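Local atomic coordinates of peptidoglycan synthetase penicillin-binding protein 3 (PDB entry 4YE5), a protein that probably binds penicillin and, as a member of the transpeptidase family, is thought to cross-link peptidoglycan in cell-wall synthesis. Residues M297-L302 against R451-S456. Residues are numbered along the deposited sequence; the frame is centred on the assembly and turned at random.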
loop_
_atom_site.group_PDB
_atom_site.type_symbol
_atom_site.label_atom_id
_atom_site.label_comp_id
_atom_site.label_asym_id
_atom_site.label_seq_id
_atom_site.Cartn_x
_atom_site.Cartn_y
_atom_site.Cartn_z
HETATM N N MSE A 297 -24.363 -14.659 -15.826
HETATM C CA MSE A 297 -25.597 -15.313 -16.256
HETATM C C MSE A 297 -26.677 -14.311 -16.625
HETATM O O MSE A 297 -27.390 -14.483 -17.618
HETATM C CB MSE A 297 -26.141 -16.233 -15.164
HETATM C CG MSE A 297 -25.239 -17.394 -14.854
HETATM SE SE MSE A 297 -25.955 -18.370 -13.362
HETATM C CE MSE A 297 -24.400 -19.505 -13.032
ATOM N N LEU A 298 -26.811 -13.275 -15.805
ATOM C CA LEU A 298 -27.798 -12.233 -16.069
ATOM C C LEU A 298 -27.410 -11.461 -17.320
ATOM O O LEU A 298 -28.229 -11.262 -18.191
ATOM C CB LEU A 298 -27.911 -11.275 -14.894
ATOM C CG LEU A 298 -28.384 -11.923 -13.588
ATOM C CD1 LEU A 298 -28.351 -10.875 -12.492
ATOM C CD2 LEU A 298 -29.796 -12.486 -13.744
ATOM N N GLN A 299 -26.152 -11.030 -17.389
ATOM C CA GLN A 299 -25.665 -10.251 -18.514
ATOM C C GLN A 299 -25.900 -10.949 -19.855
ATOM O O GLN A 299 -26.280 -10.302 -20.836
ATOM C CB GLN A 299 -24.184 -9.918 -18.350
ATOM C CG GLN A 299 -23.612 -9.063 -19.472
ATOM C CD GLN A 299 -24.201 -7.659 -19.487
ATOM O OE1 GLN A 299 -24.553 -7.112 -18.436
ATOM N NE2 GLN A 299 -24.344 -7.084 -20.684
ATOM N N LEU A 300 -25.669 -12.260 -19.881
ATOM C CA LEU A 300 -25.766 -13.055 -21.099
ATOM C C LEU A 300 -27.206 -13.419 -21.392
ATOM O O LEU A 300 -27.501 -13.994 -22.441
ATOM C CB LEU A 300 -24.937 -14.338 -20.962
ATOM C CG LEU A 300 -23.416 -14.147 -20.896
ATOM C CD1 LEU A 300 -22.721 -15.442 -20.455
ATOM C CD2 LEU A 300 -22.897 -13.672 -22.256
ATOM N N GLY A 301 -28.099 -13.106 -20.452
ATOM C CA GLY A 301 -29.510 -13.410 -20.619
ATOM C C GLY A 301 -29.782 -14.897 -20.461
ATOM O O GLY A 301 -30.762 -15.429 -20.982
ATOM N N LEU A 302 -28.901 -15.579 -19.745
ATOM C CA LEU A 302 -29.078 -17.008 -19.512
ATOM C C LEU A 302 -30.210 -17.232 -18.542
ATOM O O LEU A 302 -30.981 -18.170 -18.684
ATOM C CB LEU A 302 -27.789 -17.642 -18.988
ATOM C CG LEU A 302 -26.671 -17.670 -20.026
ATOM C CD1 LEU A 302 -25.444 -18.330 -19.449
ATOM C CD2 LEU A 302 -27.152 -18.392 -21.298
ATOM N N ARG A 451 -16.649 -0.967 -18.467
ATOM C CA ARG A 451 -17.932 -1.537 -18.074
ATOM C C ARG A 451 -17.826 -3.055 -18.044
ATOM O O ARG A 451 -17.491 -3.675 -19.060
ATOM C CB ARG A 451 -19.060 -1.123 -19.030
ATOM C CG ARG A 451 -20.405 -1.822 -18.705
ATOM C CD ARG A 451 -21.636 -1.033 -19.217
ATOM N NE ARG A 451 -21.646 0.335 -18.705
ATOM C CZ ARG A 451 -22.008 0.682 -17.471
ATOM N NH1 ARG A 451 -22.402 -0.240 -16.596
ATOM N NH2 ARG A 451 -21.977 1.954 -17.110
ATOM N N VAL A 452 -18.146 -3.653 -16.897
ATOM C CA VAL A 452 -18.109 -5.113 -16.762
ATOM C C VAL A 452 -19.472 -5.728 -17.096
ATOM O O VAL A 452 -19.550 -6.754 -17.782
ATOM C CB VAL A 452 -17.656 -5.539 -15.338
ATOM C CG1 VAL A 452 -17.670 -7.050 -15.202
ATOM C CG2 VAL A 452 -16.253 -4.990 -15.028
ATOM N N ILE A 453 -20.540 -5.090 -16.607
ATOM C CA ILE A 453 -21.918 -5.539 -16.814
ATOM C C ILE A 453 -22.814 -4.309 -16.963
ATOM O O ILE A 453 -22.426 -3.199 -16.564
ATOM C CB ILE A 453 -22.458 -6.356 -15.605
ATOM C CG1 ILE A 453 -22.105 -5.640 -14.292
ATOM C CG2 ILE A 453 -21.882 -7.784 -15.596
ATOM C CD1 ILE A 453 -22.626 -6.349 -13.034
ATOM N N ASP A 454 -24.012 -4.512 -17.505
ATOM C CA ASP A 454 -24.980 -3.427 -17.601
ATOM C C ASP A 454 -25.312 -2.901 -16.207
ATOM O O ASP A 454 -25.308 -3.664 -15.235
ATOM C CB ASP A 454 -26.274 -3.899 -18.278
ATOM C CG ASP A 454 -26.089 -4.247 -19.744
ATOM O OD1 ASP A 454 -24.981 -4.079 -20.305
ATOM O OD2 ASP A 454 -27.092 -4.667 -20.348
ATOM N N GLU A 455 -25.617 -1.606 -16.120
ATOM C CA GLU A 455 -26.059 -0.993 -14.869
ATOM C C GLU A 455 -27.310 -1.682 -14.298
ATOM O O GLU A 455 -27.457 -1.856 -13.086
ATOM C CB GLU A 455 -26.321 0.505 -15.075
ATOM C CG GLU A 455 -26.809 1.229 -13.830
ATOM C CD GLU A 455 -26.887 2.748 -14.010
ATOM O OE1 GLU A 455 -26.149 3.315 -14.853
ATOM O OE2 GLU A 455 -27.709 3.369 -13.316
ATOM N N SER A 456 -28.207 -2.108 -15.172
ATOM C CA SER A 456 -29.409 -2.768 -14.698
ATOM C C SER A 456 -29.053 -4.140 -14.072
ATOM O O SER A 456 -29.644 -4.565 -13.086
ATOM C CB SER A 456 -30.414 -2.901 -15.843
ATOM O OG SER A 456 -29.857 -3.634 -16.916
#
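Q299 and I453 bring the two segments together, with their CA atoms 6.3 Å apart. Q299 sits in the last turn of helix 290-299. The chain leaves that helix at G301, whose positive phi (73°) belongs to a Schellman motif. Its two return bonds run from L302 N to M297 O and from G301 N to L298 O. On the other side, D454 is the N-cap residue of helix 455-470, though its side chain makes no capping bond.

The Q299 amide grips D454 twice. Its OE1 accepts a nearly straight hydrogen bond from the backbone N of D454 at 2.8 Å. Its NE2 donates to D454 OD1 at 3.1 Å, from above the carboxylate plane. The amide and carboxylate planes stand 84° apart, and OD1 lies close to the amide plane. CG of Q299 is anti to the backbone N, and a bend at chi2 (67°) turns the amide toward D454. CG2 of I453 lies 4.2 Å from CB of Q299, a loose apolar contact beside the polar pair. R451 NH1 donates hydrogen bonds to I453 O and K421 O. The I453-D454 peptide is therefore held at both its C=O and its N-H. L298 and Q299 both touch V457 of helix 455-470.

The amide thus bonds both backbone and side chain of an N-cap residue, joining two helix ends within the transpeptidase domain.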